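Local structure of isoaspartyl dipeptidase (Fervidobacterium islandicum, 7CDH) at residues Ser115-Thr123 / Ile368-Lys376; Thr264-Tyr272 / Thr313-Pro323. The protein probably hydrolyses isoaspartyl (beta-aspartyl) dipeptides as a zinc-dependent M38 metallopeptidase of the amidohydrolase family. All blocks are in the same frame, centred on the assembly; numbering follows the deposited sequence.

Overall arrangement
Contact 1 (115-123 with 368-376) joins the end of helix 106-118 to the hairpin of strands 364-369 and 372-376, whereas contact 2 (264-272 with 313-323) packs two helices against each other. Both segments of contact 2 lie in the 244 residues separating those of contact 1. Their centres are 28 Å apart and their nearest atoms about 12 Å, so they do not touch. Neither contact supplies a zinc ligand. Each adjoins metal-bearing structure: strand 122-127, which starts in contact 1, pairs with strand 151-159, the carrier of Glu156 that serves both zinc sites, and contact 2 packs on strand 280-283, just before the ligand Asp285.

Contact 1. Residues Ser115-Thr123 / Ile368-Lys376; sequences SLESEGLNT and ISKGEFLMK
Lys370 reaches from the turn between strands 364-369 and 372-376 to the end of helix 106-118, where its NZ donates to two backbone carbonyls. The bond to Leu121 O measures 2.7 Å, with the donor tilted 34° from the carbonyl plane. The second, to Glu117 O, is 3.2 Å long and lies in the carbonyl plane, on a lone pair. Glu117 O also accepts from Gly120 N, one of the bonds of the Schellman motif that closes the helix. A bend at chi3 (-106°) directs the lysine tip there: CG and CD slide past Asn122 OD1, then CE passes Gly120 O. The Glu117 side chain crosses Lys370 at about a right angle, but its OE2 stays 4.5 Å from NZ, beyond a salt bridge, while OE1 pairs with Lys150.

Ser369, first residue of the type I' turn, holds OG anti to its own N (chi1 -174°) and donates to Gly120 O at 2.8 Å, nearly along the C=O axis. Asn122 ND2 gives the same OG a weak bond of 3.0 Å; its stronger partner is Thr91 O. Leu374 CD2 lies 4.1 Å from Gly120 CA, where a beta carbon would clash; positive phi calls for glycine as well. A methionine in place of Lys370 would probably leave the carbonyls of Glu117 and Leu121 without their shared donor and the turn less firmly tied to the helix end. The chemistry is therefore that of side-chain donors on backbone carbonyls: one ammonium and one hydroxyl serve three backbone oxygens at and just after the helix end, those of Glu117, Gly120 and Leu121, and the ammonium probably offsets the negative end of the helix dipole.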
loop_
_atom_site.group_PDB
_atom_site.type_symbol
_atom_site.label_atom_id
_atom_site.label_comp_id
_atom_site.label_asym_id
_atom_site.label_seq_id
_atom_site.Cartn_x
_atom_site.Cartn_y
_atom_site.Cartn_z
ATOM N N SER A 115 4.698 -17.405 26.564
ATOM C CA SER A 115 4.015 -18.317 27.499
ATOM C C SER A 115 5.037 -19.301 28.099
ATOM O O SER A 115 4.918 -19.584 29.313
ATOM C CB SER A 115 2.818 -18.991 26.899
ATOM O OG SER A 115 3.202 -19.875 25.900
ATOM N N LEU A 116 5.974 -19.822 27.303
ATOM C CA LEU A 116 7.110 -20.604 27.845
ATOM C C LEU A 116 7.807 -19.755 28.914
ATOM O O LEU A 116 8.077 -20.273 29.967
ATOM C CB LEU A 116 8.059 -21.003 26.722
ATOM C CG LEU A 116 7.478 -21.993 25.720
ATOM C CD1 LEU A 116 8.441 -22.244 24.568
ATOM C CD2 LEU A 116 7.141 -23.288 26.395
ATOM N N GLU A 117 7.960 -18.458 28.724
ATOM C CA GLU A 117 8.727 -17.650 29.702
ATOM C C GLU A 117 7.921 -17.533 31.007
ATOM O O GLU A 117 8.523 -17.475 32.090
ATOM C CB GLU A 117 9.094 -16.295 29.097
ATOM C CG GLU A 117 9.743 -15.340 30.079
ATOM C CD GLU A 117 9.887 -13.888 29.633
ATOM O OE1 GLU A 117 9.327 -13.499 28.563
ATOM O OE2 GLU A 117 10.550 -13.127 30.372
ATOM N N SER A 118 6.601 -17.451 30.911
ATOM C CA SER A 118 5.691 -17.300 32.069
ATOM C C SER A 118 5.798 -18.518 32.970
ATOM O O SER A 118 5.659 -18.347 34.176
ATOM C CB SER A 118 4.273 -17.113 31.643
ATOM O OG SER A 118 4.083 -15.757 31.375
ATOM N N GLU A 119 5.944 -19.688 32.373
ATOM C CA GLU A 119 5.974 -20.999 33.057
ATOM C C GLU A 119 7.389 -21.243 33.611
ATOM O O GLU A 119 7.563 -22.252 34.264
ATOM C CB GLU A 119 5.542 -22.074 32.063
ATOM C CG GLU A 119 4.103 -21.921 31.584
ATOM C CD GLU A 119 3.102 -22.757 32.364
ATOM O OE1 GLU A 119 2.523 -23.703 31.760
ATOM O OE2 GLU A 119 2.926 -22.486 33.584
ATOM N N GLY A 120 8.354 -20.362 33.317
ATOM C CA GLY A 120 9.665 -20.295 33.985
ATOM C C GLY A 120 10.845 -20.521 33.046
ATOM O O GLY A 120 11.983 -20.463 33.521
ATOM N N LEU A 121 10.603 -20.750 31.758
ATOM C CA LEU A 121 11.673 -20.910 30.739
ATOM C C LEU A 121 12.245 -19.529 30.370
ATOM O O LEU A 121 11.699 -18.515 30.803
ATOM C CB LEU A 121 11.047 -21.624 29.550
ATOM C CG LEU A 121 11.939 -22.594 28.809
ATOM C CD1 LEU A 121 12.414 -23.696 29.738
ATOM C CD2 LEU A 121 11.201 -23.162 27.601
ATOM N N ASN A 122 13.388 -19.495 29.689
ATOM C CA ASN A 122 14.023 -18.277 29.114
ATOM C C ASN A 122 13.962 -18.479 27.613
ATOM O O ASN A 122 14.345 -19.624 27.168
ATOM C CB ASN A 122 15.501 -18.121 29.494
ATOM C CG ASN A 122 15.736 -18.226 30.986
ATOM O OD1 ASN A 122 15.673 -17.222 31.705
ATOM N ND2 ASN A 122 16.005 -19.433 31.446
ATOM N N THR A 123 13.454 -17.490 26.876
ATOM C CA THR A 123 13.127 -17.657 25.436
ATOM C C THR A 123 13.593 -16.446 24.645
ATOM O O THR A 123 13.446 -15.314 25.141
ATOM C CB THR A 123 11.620 -17.802 25.222
ATOM O OG1 THR A 123 10.998 -16.594 25.688
ATOM C CG2 THR A 123 11.082 -18.968 25.993
ATOM N N ILE A 368 16.536 -25.765 37.568
ATOM C CA ILE A 368 16.339 -24.427 38.178
ATOM C C ILE A 368 16.506 -23.375 37.076
ATOM O O ILE A 368 17.451 -23.496 36.271
ATOM C CB ILE A 368 17.306 -24.254 39.356
ATOM C CG1 ILE A 368 17.112 -25.386 40.367
ATOM C CG2 ILE A 368 17.146 -22.901 40.015
ATOM C CD1 ILE A 368 17.984 -25.254 41.585
ATOM N N SER A 369 15.553 -22.438 36.994
ATOM C CA SER A 369 15.530 -21.330 36.007
ATOM C C SER A 369 15.132 -20.061 36.741
ATOM O O SER A 369 14.111 -20.091 37.422
ATOM C CB SER A 369 14.611 -21.619 34.861
ATOM O OG SER A 369 14.725 -20.602 33.875
ATOM N N LYS A 370 15.960 -19.029 36.651
ATOM C CA LYS A 370 15.720 -17.755 37.347
ATOM C C LYS A 370 15.534 -18.072 38.830
ATOM O O LYS A 370 14.816 -17.321 39.528
ATOM C CB LYS A 370 14.495 -17.055 36.751
ATOM C CG LYS A 370 14.497 -16.946 35.231
ATOM C CD LYS A 370 13.240 -16.351 34.622
ATOM C CE LYS A 370 12.362 -17.379 33.933
ATOM N NZ LYS A 370 11.499 -16.769 32.896
ATOM N N GLY A 371 16.158 -19.150 39.295
ATOM C CA GLY A 371 16.241 -19.481 40.732
ATOM C C GLY A 371 14.975 -20.120 41.251
ATOM O O GLY A 371 14.860 -20.233 42.457
ATOM N N GLU A 372 14.072 -20.527 40.364
ATOM C CA GLU A 372 12.827 -21.256 40.711
ATOM C C GLU A 372 13.056 -22.718 40.319
ATOM O O GLU A 372 13.680 -22.977 39.267
ATOM C CB GLU A 372 11.614 -20.581 40.041
ATOM C CG GLU A 372 10.421 -21.506 39.778
ATOM C CD GLU A 372 9.286 -20.994 38.882
ATOM O OE1 GLU A 372 9.394 -19.857 38.346
ATOM O OE2 GLU A 372 8.290 -21.745 38.706
ATOM N N PHE A 373 12.605 -23.651 41.148
ATOM C CA PHE A 373 12.637 -25.097 40.823
ATOM C C PHE A 373 11.508 -25.369 39.844
ATOM O O PHE A 373 10.351 -25.255 40.233
ATOM C CB PHE A 373 12.485 -25.958 42.082
ATOM C CG PHE A 373 13.743 -26.064 42.902
ATOM C CD1 PHE A 373 14.662 -27.061 42.644
ATOM C CD2 PHE A 373 14.019 -25.154 43.904
ATOM C CE1 PHE A 373 15.835 -27.150 43.368
ATOM C CE2 PHE A 373 15.194 -25.242 44.626
ATOM C CZ PHE A 373 16.104 -26.232 44.345
ATOM N N LEU A 374 11.845 -25.667 38.604
ATOM C CA LEU A 374 10.894 -26.217 37.608
ATOM C C LEU A 374 10.724 -27.701 37.906
ATOM O O LEU A 374 9.638 -28.231 37.652
ATOM C CB LEU A 374 11.443 -26.001 36.193
ATOM C CG LEU A 374 11.810 -24.553 35.847
ATOM C CD1 LEU A 374 12.198 -24.445 34.378
ATOM C CD2 LEU A 374 10.653 -23.596 36.170
ATOM N N MET A 375 11.790 -28.342 38.388
ATOM C CA MET A 375 11.791 -29.774 38.782
ATOM C C MET A 375 12.701 -29.970 40.005
ATOM O O MET A 375 13.835 -29.419 40.031
ATOM C CB MET A 375 12.251 -30.681 37.642
ATOM C CG MET A 375 11.929 -32.127 37.928
ATOM S SD MET A 375 12.228 -33.246 36.545
ATOM C CE MET A 375 13.969 -32.959 36.270
ATOM N N LYS A 376 12.168 -30.657 41.016
ATOM C CA LYS A 376 12.833 -30.982 42.300
ATOM C C LYS A 376 12.673 -32.483 42.523
ATOM O O LYS A 376 11.509 -32.951 42.696
ATOM C CB LYS A 376 12.240 -30.167 43.445
ATOM C CG LYS A 376 13.159 -30.047 44.650
ATOM C CD LYS A 376 12.522 -29.456 45.881
ATOM C CE LYS A 376 12.802 -27.980 46.028
ATOM N NZ LYS A 376 11.861 -27.353 46.986
HETATM O O HOH W 1 6.990 -19.495 36.586
HETATM O O HOH W 2 13.907 -15.068 31.388
#

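Contact 2. Residues Thr264-Tyr272 / Thr313-Pro323; sequences TIDAICEAY and TIRKVLEKGLP
Tyr272 can be followed outward along Leu322 and Pro323. Its CB lies 3.8 Å from Leu322 CD2, and with chi1 at -174° the ring extends anti to the backbone N, bringing CG and CD2 against the same methyl. The CD2 atoms of Tyr272 and Leu322 are 3.6 Å apart. This methyl sits over one ring face, 4.0 Å from the centroid and 30° off the ring normal, which fits a CH-pi contact. Farther out, Tyr272 CE2 meets Leu322 CG, and CZ comes next to Pro323 CD, which approaches the ring obliquely. The phenol OH ends 3.3 Å from Pro323 CD.

Leu322 divides its branches: while CD2 covers the tyrosine, CD1 touches Cys269 SG at 3.8 Å. The sulfur also lies against Lys320 CD, so the aliphatic part of that lysine, continued by CE on Ile265 CG2, borders the packing.

Deeper in, the axes of 264-272 and 313-318 approach to 9.9 Å with a signed crossing angle of -58°. Ile268 CG2 meets Val317 CG1 at 3.7 Å, the two side chains crossing at about a right angle. Ile265 is turned to the partner helix and sets CD1 among Lys316 CB, Thr313 O and Val317 CG2. At the start of 264-272, the methyls of Thr264 and Thr313 face each other at 4.0 Å; their hydroxyls bond elsewhere, to Ser226 and Thr248 O for Thr264 and chiefly to Ala309 O for Thr313.

Helix 264-273 connects the parallel strands 245-248 and 280-283 in a beta-alpha-beta arrangement, as in a TIM-barrel fold. Thr264, Ile268 and Thr313 rest on Ile282 of strand 280-283, helix 324-327 meets Val317, Leu322 and Tyr272, and helix 229-240 packs beside Ala267 and Glu270.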
loop_
_atom_site.group_PDB
_atom_site.type_symbol
_atom_site.label_atom_id
_atom_site.label_comp_id
_atom_site.label_asym_id
_atom_site.label_seq_id
_atom_site.Cartn_x
_atom_site.Cartn_y
_atom_site.Cartn_z
ATOM N N THR A 264 27.015 -36.474 14.624
ATOM C CA THR A 264 27.330 -35.346 15.523
ATOM C C THR A 264 28.363 -35.804 16.574
ATOM O O THR A 264 29.244 -35.006 16.905
ATOM C CB THR A 264 26.027 -34.741 16.061
ATOM O OG1 THR A 264 25.473 -34.043 14.948
ATOM C CG2 THR A 264 26.240 -33.751 17.185
ATOM N N ILE A 265 28.272 -37.027 17.088
ATOM C CA ILE A 265 29.279 -37.563 18.057
ATOM C C ILE A 265 30.685 -37.518 17.415
ATOM O O ILE A 265 31.621 -36.962 18.036
ATOM C CB ILE A 265 28.948 -38.991 18.557
ATOM C CG1 ILE A 265 27.472 -39.222 18.907
ATOM C CG2 ILE A 265 29.833 -39.305 19.749
ATOM C CD1 ILE A 265 26.962 -38.316 19.985
ATOM N N ASP A 266 30.844 -38.065 16.211
ATOM C CA ASP A 266 32.137 -38.034 15.485
ATOM C C ASP A 266 32.555 -36.579 15.310
ATOM O O ASP A 266 33.729 -36.245 15.563
ATOM C CB ASP A 266 32.045 -38.759 14.147
ATOM C CG ASP A 266 31.637 -40.215 14.306
ATOM O OD1 ASP A 266 32.233 -40.912 15.197
ATOM O OD2 ASP A 266 30.699 -40.640 13.569
ATOM N N ALA A 267 31.621 -35.736 14.886
ATOM C CA ALA A 267 31.886 -34.311 14.614
ATOM C C ALA A 267 32.489 -33.648 15.862
ATOM O O ALA A 267 33.497 -32.934 15.742
ATOM C CB ALA A 267 30.599 -33.667 14.158
ATOM N N ILE A 268 31.882 -33.853 17.020
ATOM C CA ILE A 268 32.302 -33.186 18.288
ATOM C C ILE A 268 33.711 -33.677 18.684
ATOM O O ILE A 268 34.521 -32.869 19.228
ATOM C CB ILE A 268 31.254 -33.442 19.389
ATOM C CG1 ILE A 268 29.993 -32.632 19.102
ATOM C CG2 ILE A 268 31.809 -33.165 20.793
ATOM C CD1 ILE A 268 28.852 -32.943 20.028
ATOM N N CYS A 269 33.983 -34.962 18.462
ATOM C CA CYS A 269 35.267 -35.610 18.832
ATOM C C CYS A 269 36.368 -35.067 17.930
ATOM O O CYS A 269 37.422 -34.687 18.454
ATOM C CB CYS A 269 35.169 -37.130 18.784
ATOM S SG CYS A 269 34.148 -37.772 20.140
ATOM N N GLU A 270 36.088 -34.938 16.640
ATOM C CA GLU A 270 37.044 -34.321 15.701
ATOM C C GLU A 270 37.291 -32.875 16.125
ATOM O O GLU A 270 38.453 -32.461 16.077
ATOM C CB GLU A 270 36.540 -34.397 14.276
ATOM C CG GLU A 270 37.527 -33.824 13.270
ATOM C CD GLU A 270 37.215 -34.145 11.811
ATOM O OE1 GLU A 270 36.377 -35.048 11.579
ATOM O OE2 GLU A 270 37.825 -33.505 10.911
ATOM N N ALA A 271 36.263 -32.120 16.532
ATOM C CA ALA A 271 36.450 -30.679 16.806
ATOM C C ALA A 271 37.363 -30.525 18.030
ATOM O O ALA A 271 38.214 -29.599 18.009
ATOM C CB ALA A 271 35.125 -29.962 16.959
ATOM N N TYR A 272 37.200 -31.394 19.034
ATOM C CA TYR A 272 38.012 -31.441 20.289
ATOM C C TYR A 272 39.502 -31.728 19.998
ATOM O O TYR A 272 40.373 -30.941 20.433
ATOM C CB TYR A 272 37.464 -32.516 21.227
ATOM C CG TYR A 272 38.084 -32.586 22.601
ATOM C CD1 TYR A 272 38.083 -31.500 23.468
ATOM C CD2 TYR A 272 38.602 -33.784 23.071
ATOM C CE1 TYR A 272 38.613 -31.593 24.750
ATOM C CE2 TYR A 272 39.137 -33.894 24.344
ATOM C CZ TYR A 272 39.141 -32.798 25.184
ATOM O OH TYR A 272 39.667 -32.961 26.426
ATOM N N THR A 313 22.839 -36.231 23.694
ATOM C CA THR A 313 24.035 -36.064 22.817
ATOM C C THR A 313 25.250 -35.822 23.723
ATOM O O THR A 313 26.246 -36.472 23.511
ATOM C CB THR A 313 23.825 -35.020 21.704
ATOM O OG1 THR A 313 22.803 -35.525 20.828
ATOM C CG2 THR A 313 25.071 -34.748 20.886
ATOM N N ILE A 314 25.111 -35.021 24.767
ATOM C CA ILE A 314 26.180 -34.795 25.775
ATOM C C ILE A 314 26.580 -36.143 26.420
ATOM O O ILE A 314 27.796 -36.416 26.541
ATOM C CB ILE A 314 25.723 -33.752 26.796
ATOM C CG1 ILE A 314 25.630 -32.369 26.157
ATOM C CG2 ILE A 314 26.635 -33.735 28.021
ATOM C CD1 ILE A 314 24.866 -31.377 27.003
ATOM N N ARG A 315 25.612 -36.973 26.792
ATOM C CA ARG A 315 25.860 -38.296 27.406
ATOM C C ARG A 315 26.591 -39.198 26.401
ATOM O O ARG A 315 27.477 -39.956 26.842
ATOM C CB ARG A 315 24.562 -38.925 27.904
ATOM C CG ARG A 315 24.073 -38.324 29.210
ATOM C CD ARG A 315 22.874 -39.050 29.756
ATOM N NE ARG A 315 23.295 -40.320 30.322
ATOM C CZ ARG A 315 22.533 -41.121 31.076
ATOM N NH1 ARG A 315 21.284 -40.792 31.361
ATOM N NH2 ARG A 315 23.035 -42.254 31.550
ATOM N N LYS A 316 26.305 -39.113 25.103
ATOM C CA LYS A 316 27.000 -39.985 24.123
ATOM C C LYS A 316 28.461 -39.551 23.971
ATOM O O LYS A 316 29.306 -40.420 23.692
ATOM C CB LYS A 316 26.292 -40.024 22.769
ATOM C CG LYS A 316 25.064 -40.923 22.706
ATOM C CD LYS A 316 25.236 -42.308 23.282
ATOM C CE LYS A 316 24.245 -43.301 22.703
ATOM N NZ LYS A 316 23.837 -44.341 23.682
ATOM N N VAL A 317 28.768 -38.270 24.149
ATOM C CA VAL A 317 30.161 -37.766 23.987
ATOM C C VAL A 317 30.982 -38.165 25.237
ATOM O O VAL A 317 32.118 -38.632 25.068
ATOM C CB VAL A 317 30.181 -36.257 23.674
ATOM C CG1 VAL A 317 31.613 -35.723 23.517
ATOM C CG2 VAL A 317 29.385 -35.960 22.417
ATOM N N LEU A 318 30.394 -38.097 26.431
ATOM C CA LEU A 318 31.046 -38.501 27.692
ATOM C C LEU A 318 31.522 -39.957 27.570
ATOM O O LEU A 318 32.686 -40.227 27.926
ATOM C CB LEU A 318 30.064 -38.339 28.850
ATOM C CG LEU A 318 29.693 -36.910 29.221
ATOM C CD1 LEU A 318 28.725 -36.900 30.400
ATOM C CD2 LEU A 318 30.925 -36.061 29.499
ATOM N N GLU A 319 30.658 -40.848 27.095
ATOM C CA GLU A 319 30.934 -42.296 26.875
ATOM C C GLU A 319 32.097 -42.519 25.889
ATOM O O GLU A 319 32.473 -43.680 25.701
ATOM C CB GLU A 319 29.695 -43.003 26.313
ATOM C CG GLU A 319 28.531 -43.079 27.281
ATOM C CD GLU A 319 27.248 -43.691 26.724
ATOM O OE1 GLU A 319 27.267 -44.261 25.567
ATOM O OE2 GLU A 319 26.224 -43.601 27.458
ATOM N N LYS A 320 32.596 -41.480 25.226
ATOM C CA LYS A 320 33.805 -41.558 24.368
ATOM C C LYS A 320 35.032 -41.006 25.126
ATOM O O LYS A 320 36.094 -40.820 24.505
ATOM C CB LYS A 320 33.544 -40.817 23.053
ATOM C CG LYS A 320 32.643 -41.553 22.073
ATOM C CD LYS A 320 33.210 -41.561 20.668
ATOM C CE LYS A 320 32.420 -42.420 19.704
ATOM N NZ LYS A 320 32.130 -43.766 20.261
ATOM N N GLY A 321 34.897 -40.731 26.422
ATOM C CA GLY A 321 36.015 -40.337 27.294
ATOM C C GLY A 321 36.255 -38.839 27.429
ATOM O O GLY A 321 37.092 -38.496 28.333
ATOM N N LEU A 322 35.586 -37.972 26.640
ATOM C CA LEU A 322 35.763 -36.489 26.745
ATOM C C LEU A 322 35.337 -36.024 28.127
ATOM O O LEU A 322 34.407 -36.553 28.696
ATOM C CB LEU A 322 34.988 -35.745 25.659
ATOM C CG LEU A 322 35.683 -35.705 24.298
ATOM C CD1 LEU A 322 35.547 -37.052 23.582
ATOM C CD2 LEU A 322 35.155 -34.557 23.430
ATOM N N PRO A 323 36.057 -35.067 28.734
ATOM C CA PRO A 323 35.696 -34.540 30.052
ATOM C C PRO A 323 34.453 -33.625 30.021
ATOM O O PRO A 323 34.285 -32.869 29.107
ATOM C CB PRO A 323 36.953 -33.753 30.506
ATOM C CG PRO A 323 37.706 -33.414 29.234
ATOM C CD PRO A 323 37.263 -34.427 28.188
#